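Local structure of uncharacterized protein (5IFF) at residues W58-A63 with S156-C161; I109-T114 with N122-V127; E139-V144 with K192-A197. The protein is a restriction DNA glycosylase that binds double-stranded DNA and probably removes adenine from its recognition sequence. The protein carries 2 engineered substitutions. All blocks are in the same frame, centred on the assembly; numbering follows the deposited sequence.

After the N-terminal strands the chain reaches strand 54-59, whose end supplies the first half of contact 1. It then passes through helices 72-81, 87-99 and 104-107 and enters contact 2, a short hairpin-like pairing of 109-114 with 122-127 that lies wholly within the long excursion from 58-63 to 156-161. Strand 121-134, which carries 122-127, leads on to 140-147, where contact 3 opens. Strand 154-163 follows and closes contact 1, and only later does helix 188-201 close contact 3, so these two cross along the chain and touch in space through neighbouring strands. Together the contacts tie the middle of one antiparallel sheet to its covering helix and to a projecting arm at the second subunit.

Contact 1 of 3, residues W58-A63 with S156-C161; sequences WQISYA and SMVYVC
Met-157 meets Gln-59 through its sulfur, the two side chains crossing at about a right angle with SD 4.0 Å from Gln-59 CD; the thioether is poorly ordered, and this touch is the less certain one. At Val-158 the pairing becomes partly water-mediated. One water accepts from Val-158 N at 2.8 Å and from Gln-59 NE2, and donates to Ile-60 O. Val-158 O takes the N-H of Ile-60 directly, at 3.1 Å and with a bent N-H...O angle of 143°. Tyr-159 then offers a ring face to Gln-59, whose CB stands 4.0 Å from the ring centroid, displaced toward the rim, in a CH-pi contact. With Gln-59 CG anti to the backbone N (chi1 -170°), that methylene also lies near CZ of the Tyr-159 ring. Val-160 forms an antiparallel hydrogen-bonded pair with Trp-58, and its CG1 packs 3.9 Å from Trp-58 CB; the indole NE1 is bonded to Glu-71. Gln-59, Ile-60 and Val-158 belong to the adenine-binding site of this protein, which holds no adenine in this chain. The bridging water, held by two donors and one acceptor from precisely these residues, is consistent with their polar groups being available to a bound base.

Contact 2 of 3, residues I109-T114 with N122-V127; sequences IRREST and NIYEDV
Val-127, which buries more surface here than any other residue, packs against Arg-110, its CG1 over one face of the guanidinium, toward the rim. Arg-110 CG sits between the backbone N and the carbonyl carbon (chi1 71°), which lays it against Val-127 CB at 3.9 Å, and the chain is extended from there to NE. The guanidinium is held in turn by Glu-112, whose OE2 lies near its plane and accepts from both NE and NH2, the latter at 2.7 Å, so two N-H groups grip one oxygen. Val-127 CG2 reaches the Glu-112 side chain as well. In the backbone of this pair, Val-127 N gives a 2.8 Å bond to Arg-110 O.

Arg-111, on the other face of the ladder with Asp-126, Ser-113 and Tyr-124, bends at chi3 (-64°), where NE turns off the otherwise extended chain. Its NH2 is 2.8 Å from Asp-126 OD1 in a salt bridge of charge alone, with the oxygen well out of the guanidinium plane; the exact place of that oxygen is doubtful. Tyr-124 CB lies at the guanidinium edge, 3.8 Å from NH2 of Arg-111, and the guanidinium and tyrosine ring planes stand 85° apart. The tyrosine ring meets Ser-113, its CD1 3.7 Å from Ser-113 CA.

The two strands form an antiparallel pair in a surface arm. Strand 110-114 flanks 121-134, and an antiparallel ladder carries the sheet on from 122-126 into the second subunit; Glu-125 of this chain forms a salt bridge with Arg-110 of the second subunit. Farther along, 121-134 pairs with strand 140-147.

Contact 3 of 3, residues E139-V144 with K192-A197; sequences EFIGIV and KELLKA
Ala-197 N gives a 2.8 Å helical hydrogen bond to Glu-193 O, and the two residues so joined, one turn apart, both meet the strand 140-144. The contact itself is apolar. Ile-141 carries most of it by splitting its branches: CG2, anti to the backbone N, lies 3.6 Å from Ala-197 CB and 3.9 Å from Leu-194 CD2, while CD1 meets Glu-193 CB at 3.9 Å, the two side chains crossing at about a right angle. The carboxylate of Glu-193 leads away to a salt bridge with Lys-133. Two residues along the strand, Ile-143 brings CD1 to 3.6 Å from Ala-197 O and also against that residue's CB. An alanine in place of Ile-141 would probably open a gap beside Leu-194 and Ala-197, leaving the Leu-194 methyl freer to shift. Phe-121 of the second subunit packs on Ile-141, Glu-193 and Ala-197. The axes of 140-144 and 192-197 run 10° apart in direction and come within 9.0 Å, the arrangement of a helix packed along a beta-sheet; Leu-194 also touches Ile-60 and Val-158, which places the helix against two residues of the adenine-binding site.

Contact 1 of 3, residues W58-A63 with S156-C161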
loop_
_atom_site.group_PDB
_atom_site.type_symbol
_atom_site.label_atom_id
_atom_site.label_comp_id
_atom_site.label_asym_id
_atom_site.label_seq_id
_atom_site.Cartn_x
_atom_site.Cartn_y
_atom_site.Cartn_z
ATOM N N TRP A 58 16.464 14.396 -4.938
ATOM C CA TRP A 58 15.803 14.501 -3.675
ATOM C C TRP A 58 14.582 15.393 -3.859
ATOM O O TRP A 58 14.720 16.613 -4.158
ATOM C CB TRP A 58 16.755 15.092 -2.666
ATOM C CG TRP A 58 16.240 15.233 -1.230
ATOM C CD1 TRP A 58 15.059 14.743 -0.682
ATOM C CD2 TRP A 58 16.932 15.920 -0.148
ATOM N NE1 TRP A 58 15.011 15.073 0.664
ATOM C CE2 TRP A 58 16.120 15.772 1.006
ATOM C CE3 TRP A 58 18.153 16.593 -0.064
ATOM C CZ2 TRP A 58 16.502 16.332 2.247
ATOM C CZ3 TRP A 58 18.524 17.160 1.179
ATOM C CH2 TRP A 58 17.695 17.018 2.313
ATOM N N GLN A 59 13.420 14.789 -3.720
ATOM C CA GLN A 59 12.165 15.532 -3.726
ATOM C C GLN A 59 12.018 16.081 -2.336
ATOM O O GLN A 59 11.548 15.372 -1.419
ATOM C CB GLN A 59 10.971 14.632 -4.121
ATOM C CG GLN A 59 9.730 15.415 -4.371
ATOM C CD GLN A 59 8.802 15.357 -3.183
ATOM O OE1 GLN A 59 8.299 14.291 -2.833
ATOM N NE2 GLN A 59 8.596 16.501 -2.529
ATOM N N ILE A 60 12.420 17.336 -2.178
ATOM C CA ILE A 60 12.648 17.897 -0.866
ATOM C C ILE A 60 11.406 18.680 -0.373
ATOM O O ILE A 60 10.620 19.208 -1.176
ATOM C CB ILE A 60 13.890 18.792 -0.873
ATOM C CG1 ILE A 60 14.318 19.156 0.550
ATOM C CG2 ILE A 60 13.655 20.062 -1.741
ATOM C CD1 ILE A 60 15.707 19.879 0.581
ATOM N N SER A 61 11.220 18.708 0.947
ATOM C CA SER A 61 10.020 19.326 1.554
ATOM C C SER A 61 10.463 20.390 2.564
ATOM O O SER A 61 11.652 20.476 2.873
ATOM C CB SER A 61 9.145 18.274 2.265
ATOM O OG SER A 61 8.661 17.313 1.361
ATOM N N TYR A 62 9.518 21.176 3.104
ATOM C CA TYR A 62 9.904 22.142 4.164
ATOM C C TYR A 62 9.041 21.928 5.438
ATOM O O TYR A 62 9.251 22.568 6.457
ATOM C CB TYR A 62 9.793 23.589 3.642
ATOM C CG TYR A 62 8.459 23.947 2.991
ATOM C CD1 TYR A 62 7.325 24.149 3.764
ATOM C CD2 TYR A 62 8.344 24.071 1.597
ATOM C CE1 TYR A 62 6.066 24.465 3.185
ATOM C CE2 TYR A 62 7.103 24.387 0.990
ATOM C CZ TYR A 62 5.973 24.597 1.799
ATOM O OH TYR A 62 4.748 24.890 1.261
ATOM N N ALA A 63 8.077 21.005 5.384
ATOM C CA ALA A 63 7.234 20.734 6.543
ATOM C C ALA A 63 6.855 19.267 6.562
ATOM O O ALA A 63 6.898 18.586 5.516
ATOM C CB ALA A 63 5.989 21.629 6.532
ATOM N N SER A 156 2.779 21.193 -7.456
ATOM C CA SER A 156 4.162 21.460 -7.861
ATOM C C SER A 156 5.106 20.719 -6.939
ATOM O O SER A 156 4.863 20.654 -5.737
ATOM C CB SER A 156 4.470 22.970 -7.845
ATOM O OG SER A 156 3.970 23.494 -6.615
ATOM N N MET A 157 6.209 20.175 -7.472
ATOM C CA MET A 157 7.172 19.496 -6.600
ATOM C C MET A 157 8.551 20.066 -6.849
ATOM O O MET A 157 8.904 20.317 -7.985
ATOM C CB MET A 157 7.186 17.980 -6.852
ATOM C CG MET A 157 5.800 17.282 -6.487
ATOM S SD MET A 157 6.012 15.573 -5.972
ATOM C CE MET A 157 6.681 14.868 -7.473
ATOM N N VAL A 158 9.327 20.274 -5.788
ATOM C CA VAL A 158 10.662 20.809 -5.941
ATOM C C VAL A 158 11.682 19.697 -5.679
ATOM O O VAL A 158 11.502 18.896 -4.744
ATOM C CB VAL A 158 10.913 22.006 -4.978
ATOM C CG1 VAL A 158 12.427 22.476 -5.064
ATOM C CG2 VAL A 158 9.958 23.164 -5.324
ATOM N N TYR A 159 12.733 19.647 -6.498
ATOM C CA TYR A 159 13.747 18.598 -6.443
ATOM C C TYR A 159 15.071 19.299 -6.365
ATOM O O TYR A 159 15.255 20.357 -7.007
ATOM C CB TYR A 159 13.784 17.717 -7.709
ATOM C CG TYR A 159 12.675 16.706 -7.804
ATOM C CD1 TYR A 159 11.399 17.099 -8.179
ATOM C CD2 TYR A 159 12.911 15.355 -7.543
ATOM C CE1 TYR A 159 10.367 16.173 -8.265
ATOM C CE2 TYR A 159 11.898 14.428 -7.633
ATOM C CZ TYR A 159 10.633 14.843 -8.000
ATOM O OH TYR A 159 9.628 13.942 -8.078
ATOM N N VAL A 160 16.006 18.728 -5.622
ATOM C CA VAL A 160 17.418 19.134 -5.823
ATOM C C VAL A 160 18.156 17.877 -6.308
ATOM O O VAL A 160 17.918 16.772 -5.807
ATOM C CB VAL A 160 18.061 19.718 -4.542
ATOM C CG1 VAL A 160 17.909 18.739 -3.410
ATOM C CG2 VAL A 160 19.533 20.049 -4.768
ATOM N N CYS A 161 19.004 18.032 -7.316
ATOM C CA CYS A 161 19.772 16.920 -7.864
ATOM C C CYS A 161 21.231 17.212 -7.503
ATOM O O CYS A 161 21.788 18.196 -7.985
ATOM C CB CYS A 161 19.632 16.821 -9.379
ATOM S SG CYS A 161 17.920 16.291 -9.819
HETATM O O HOH W 1 8.576 19.234 -3.247
#

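Contact 2 of 3, residues I109-T114 with N122-V127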
loop_
_atom_site.group_PDB
_atom_site.type_symbol
_atom_site.label_atom_id
_atom_site.label_comp_id
_atom_site.label_asym_id
_atom_site.label_seq_id
_atom_site.Cartn_x
_atom_site.Cartn_y
_atom_site.Cartn_z
ATOM N N ILE A 109 -0.721 22.659 -17.808
ATOM C CA ILE A 109 -0.375 21.657 -18.805
ATOM C C ILE A 109 -1.204 21.877 -20.067
ATOM O O ILE A 109 -2.414 22.032 -19.971
ATOM C CB ILE A 109 -0.633 20.264 -18.226
ATOM C CG1 ILE A 109 0.405 19.973 -17.136
ATOM C CG2 ILE A 109 -0.629 19.216 -19.310
ATOM C CD1 ILE A 109 -0.130 19.285 -15.879
ATOM N N ARG A 110 -0.582 21.930 -21.243
ATOM C CA ARG A 110 -1.368 22.108 -22.472
ATOM C C ARG A 110 -1.259 20.900 -23.439
ATOM O O ARG A 110 -0.250 20.196 -23.457
ATOM C CB ARG A 110 -0.948 23.396 -23.181
ATOM C CG ARG A 110 0.432 23.372 -23.826
ATOM C CD ARG A 110 0.756 24.728 -24.450
ATOM N NE ARG A 110 1.873 24.671 -25.398
ATOM C CZ ARG A 110 3.143 24.917 -25.083
ATOM N NH1 ARG A 110 3.464 25.230 -23.837
ATOM N NH2 ARG A 110 4.094 24.846 -26.013
ATOM N N ARG A 111 -2.304 20.655 -24.228
ATOM C CA ARG A 111 -2.228 19.599 -25.234
ATOM C C ARG A 111 -2.153 20.239 -26.607
ATOM O O ARG A 111 -2.987 21.068 -26.956
ATOM C CB ARG A 111 -3.417 18.642 -25.149
ATOM C CG ARG A 111 -3.362 17.533 -26.231
ATOM C CD ARG A 111 -4.594 16.665 -26.259
ATOM N NE ARG A 111 -4.815 15.883 -25.041
ATOM C CZ ARG A 111 -4.045 14.883 -24.631
ATOM N NH1 ARG A 111 -4.333 14.212 -23.526
ATOM N NH2 ARG A 111 -2.972 14.557 -25.327
ATOM N N GLU A 112 -1.131 19.873 -27.375
ATOM C CA GLU A 112 -0.934 20.433 -28.702
ATOM C C GLU A 112 -1.249 19.388 -29.738
ATOM O O GLU A 112 -0.894 18.220 -29.580
ATOM C CB GLU A 112 0.497 20.932 -28.897
ATOM C CG GLU A 112 0.883 22.151 -28.053
ATOM C CD GLU A 112 2.186 22.799 -28.524
ATOM O OE1 GLU A 112 2.810 22.275 -29.474
ATOM O OE2 GLU A 112 2.589 23.833 -27.946
ATOM N N SER A 113 -1.936 19.818 -30.787
ATOM C CA SER A 113 -2.164 18.995 -31.940
ATOM C C SER A 113 -0.920 19.007 -32.792
ATOM O O SER A 113 -0.197 19.995 -32.831
ATOM C CB SER A 113 -3.369 19.496 -32.754
ATOM O OG SER A 113 -3.133 20.787 -33.301
ATOM N N THR A 114 -0.670 17.899 -33.471
ATOM C CA THR A 114 0.395 17.822 -34.453
ATOM C C THR A 114 -0.211 17.407 -35.779
ATOM O O THR A 114 -1.431 17.282 -35.912
ATOM C CB THR A 114 1.467 16.812 -34.053
ATOM O OG1 THR A 114 1.026 15.502 -34.427
ATOM C CG2 THR A 114 1.690 16.844 -32.543
ATOM N N ASN A 122 -4.337 9.860 -34.796
ATOM C CA ASN A 122 -3.813 11.214 -34.645
ATOM C C ASN A 122 -2.899 11.322 -33.431
ATOM O O ASN A 122 -3.217 10.792 -32.372
ATOM C CB ASN A 122 -4.943 12.226 -34.519
ATOM C CG ASN A 122 -5.619 12.493 -35.836
ATOM O OD1 ASN A 122 -5.025 12.307 -36.894
ATOM N ND2 ASN A 122 -6.860 12.941 -35.781
ATOM N N ILE A 123 -1.788 12.036 -33.596
ATOM C CA ILE A 123 -0.810 12.210 -32.536
ATOM C C ILE A 123 -0.997 13.597 -31.929
ATOM O O ILE A 123 -1.062 14.596 -32.663
ATOM C CB ILE A 123 0.655 12.017 -33.070
ATOM C CG1 ILE A 123 0.900 10.558 -33.480
ATOM C CG2 ILE A 123 1.699 12.449 -32.037
ATOM C CD1 ILE A 123 0.658 9.544 -32.344
ATOM N N TYR A 124 -1.121 13.641 -30.608
ATOM C CA TYR A 124 -1.135 14.899 -29.851
ATOM C C TYR A 124 0.087 14.905 -28.950
ATOM O O TYR A 124 0.741 13.878 -28.786
ATOM C CB TYR A 124 -2.410 15.060 -29.015
ATOM C CG TYR A 124 -3.647 15.231 -29.869
ATOM C CD1 TYR A 124 -4.143 16.493 -30.165
ATOM C CD2 TYR A 124 -4.296 14.119 -30.421
ATOM C CE1 TYR A 124 -5.268 16.646 -30.969
ATOM C CE2 TYR A 124 -5.414 14.260 -31.221
ATOM C CZ TYR A 124 -5.897 15.525 -31.492
ATOM O OH TYR A 124 -7.012 15.682 -32.286
ATOM N N GLU A 125 0.411 16.062 -28.382
ATOM C CA GLU A 125 1.502 16.129 -27.421
ATOM C C GLU A 125 1.015 16.825 -26.149
ATOM O O GLU A 125 0.466 17.917 -26.230
ATOM C CB GLU A 125 2.705 16.853 -28.039
ATOM C CG GLU A 125 3.564 15.978 -28.945
ATOM C CD GLU A 125 4.692 16.740 -29.691
ATOM O OE1 GLU A 125 4.621 17.982 -29.836
ATOM O OE2 GLU A 125 5.656 16.080 -30.140
ATOM N N ASP A 126 1.161 16.178 -24.989
ATOM C CA ASP A 126 0.887 16.833 -23.706
ATOM C C ASP A 126 2.174 17.495 -23.199
ATOM O O ASP A 126 3.231 16.858 -23.182
ATOM C CB ASP A 126 0.350 15.841 -22.678
ATOM C CG ASP A 126 -1.105 15.479 -22.929
ATOM O OD1 ASP A 126 -1.834 16.335 -23.481
ATOM O OD2 ASP A 126 -1.518 14.356 -22.563
ATOM N N VAL A 127 2.084 18.758 -22.770
ATOM C CA VAL A 127 3.285 19.563 -22.569
ATOM C C VAL A 127 3.306 20.098 -21.131
ATOM O O VAL A 127 2.414 20.854 -20.743
ATOM C CB VAL A 127 3.375 20.754 -23.577
ATOM C CG1 VAL A 127 4.749 21.386 -23.537
ATOM C CG2 VAL A 127 3.046 20.300 -25.014
#

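Contact 3 of 3, residues E139-V144 with K192-A197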
loop_
_atom_site.group_PDB
_atom_site.type_symbol
_atom_site.label_atom_id
_atom_site.label_comp_id
_atom_site.label_asym_id
_atom_site.label_seq_id
_atom_site.Cartn_x
_atom_site.Cartn_y
_atom_site.Cartn_z
ATOM N N GLU A 139 24.977 21.382 -8.735
ATOM C CA GLU A 139 23.652 20.986 -8.238
ATOM C C GLU A 139 22.576 21.571 -9.149
ATOM O O GLU A 139 22.765 22.660 -9.673
ATOM C CB GLU A 139 23.408 21.437 -6.778
ATOM C CG GLU A 139 24.250 20.712 -5.718
ATOM C CD GLU A 139 25.643 21.353 -5.513
ATOM O OE1 GLU A 139 26.015 22.320 -6.238
ATOM O OE2 GLU A 139 26.374 20.880 -4.629
ATOM N N PHE A 140 21.460 20.846 -9.325
ATOM C CA PHE A 140 20.316 21.345 -10.096
ATOM C C PHE A 140 19.175 21.561 -9.132
ATOM O O PHE A 140 18.971 20.742 -8.242
ATOM C CB PHE A 140 19.851 20.332 -11.168
ATOM C CG PHE A 140 20.821 20.162 -12.307
ATOM C CD1 PHE A 140 21.163 21.246 -13.097
ATOM C CD2 PHE A 140 21.366 18.917 -12.613
ATOM C CE1 PHE A 140 22.036 21.100 -14.171
ATOM C CE2 PHE A 140 22.250 18.780 -13.680
ATOM C CZ PHE A 140 22.586 19.862 -14.448
ATOM N N ILE A 141 18.408 22.618 -9.334
ATOM C CA ILE A 141 17.154 22.786 -8.573
ATOM C C ILE A 141 16.060 22.792 -9.598
ATOM O O ILE A 141 16.111 23.616 -10.513
ATOM C CB ILE A 141 17.107 24.084 -7.783
ATOM C CG1 ILE A 141 18.177 24.086 -6.698
ATOM C CG2 ILE A 141 15.643 24.321 -7.166
ATOM C CD1 ILE A 141 19.445 24.919 -7.108
ATOM N N GLY A 142 15.117 21.849 -9.497
ATOM C CA GLY A 142 14.065 21.731 -10.489
ATOM C C GLY A 142 12.646 21.857 -9.877
ATOM O O GLY A 142 12.429 21.467 -8.736
ATOM N N ILE A 143 11.681 22.341 -10.667
ATOM C CA ILE A 143 10.286 22.365 -10.224
ATOM C C ILE A 143 9.425 21.758 -11.315
ATOM O O ILE A 143 9.529 22.117 -12.484
ATOM C CB ILE A 143 9.791 23.785 -9.903
ATOM C CG1 ILE A 143 10.897 24.566 -9.162
ATOM C CG2 ILE A 143 8.450 23.745 -9.077
ATOM C CD1 ILE A 143 10.787 26.070 -9.294
ATOM N N VAL A 144 8.634 20.770 -10.959
ATOM C CA VAL A 144 7.835 20.099 -11.991
ATOM C C VAL A 144 6.390 20.058 -11.501
ATOM O O VAL A 144 6.121 20.360 -10.327
ATOM C CB VAL A 144 8.333 18.685 -12.251
ATOM C CG1 VAL A 144 9.754 18.724 -12.833
ATOM C CG2 VAL A 144 8.335 17.921 -10.938
ATOM N N LYS A 192 19.269 29.100 -0.390
ATOM C CA LYS A 192 18.588 30.252 -0.966
ATOM C C LYS A 192 17.751 29.882 -2.192
ATOM O O LYS A 192 16.593 30.277 -2.311
ATOM C CB LYS A 192 19.577 31.309 -1.356
ATOM C CG LYS A 192 20.319 31.904 -0.141
ATOM C CD LYS A 192 21.334 32.954 -0.688
ATOM C CE LYS A 192 22.182 33.617 0.393
ATOM N NZ LYS A 192 23.360 34.404 -0.217
ATOM N N GLU A 193 18.358 29.141 -3.111
ATOM C CA GLU A 193 17.639 28.812 -4.345
ATOM C C GLU A 193 16.514 27.836 -4.157
ATOM O O GLU A 193 15.577 27.875 -4.954
ATOM C CB GLU A 193 18.621 28.287 -5.418
ATOM C CG GLU A 193 19.659 29.345 -5.889
ATOM C CD GLU A 193 19.021 30.582 -6.528
ATOM O OE1 GLU A 193 17.885 30.502 -7.040
ATOM O OE2 GLU A 193 19.652 31.650 -6.544
ATOM N N LEU A 194 16.600 26.934 -3.166
ATOM C CA LEU A 194 15.522 26.026 -2.884
ATOM C C LEU A 194 14.315 26.821 -2.293
ATOM O O LEU A 194 13.156 26.536 -2.627
ATOM C CB LEU A 194 15.952 24.907 -1.911
ATOM C CG LEU A 194 16.763 23.770 -2.602
ATOM C CD1 LEU A 194 17.378 22.861 -1.488
ATOM C CD2 LEU A 194 15.788 22.990 -3.550
ATOM N N LEU A 195 14.609 27.868 -1.490
ATOM C CA LEU A 195 13.543 28.731 -0.950
ATOM C C LEU A 195 12.931 29.483 -2.091
ATOM O O LEU A 195 11.723 29.543 -2.187
ATOM C CB LEU A 195 14.100 29.722 0.106
ATOM C CG LEU A 195 14.488 28.989 1.404
ATOM C CD1 LEU A 195 15.419 29.952 2.232
ATOM C CD2 LEU A 195 13.265 28.539 2.265
ATOM N N LYS A 196 13.764 29.995 -2.994
ATOM C CA LYS A 196 13.234 30.707 -4.166
ATOM C C LYS A 196 12.419 29.792 -5.062
ATOM O O LYS A 196 11.398 30.232 -5.640
ATOM C CB LYS A 196 14.342 31.330 -4.963
ATOM C CG LYS A 196 14.967 32.547 -4.208
ATOM C CD LYS A 196 16.253 33.033 -4.895
ATOM C CE LYS A 196 15.930 33.693 -6.196
ATOM N NZ LYS A 196 17.045 34.612 -6.584
ATOM N N ALA A 197 12.860 28.539 -5.189
ATOM C CA ALA A 197 12.079 27.549 -5.956
ATOM C C ALA A 197 10.650 27.394 -5.386
ATOM O O ALA A 197 9.657 27.419 -6.128
ATOM C CB ALA A 197 12.814 26.183 -5.988
#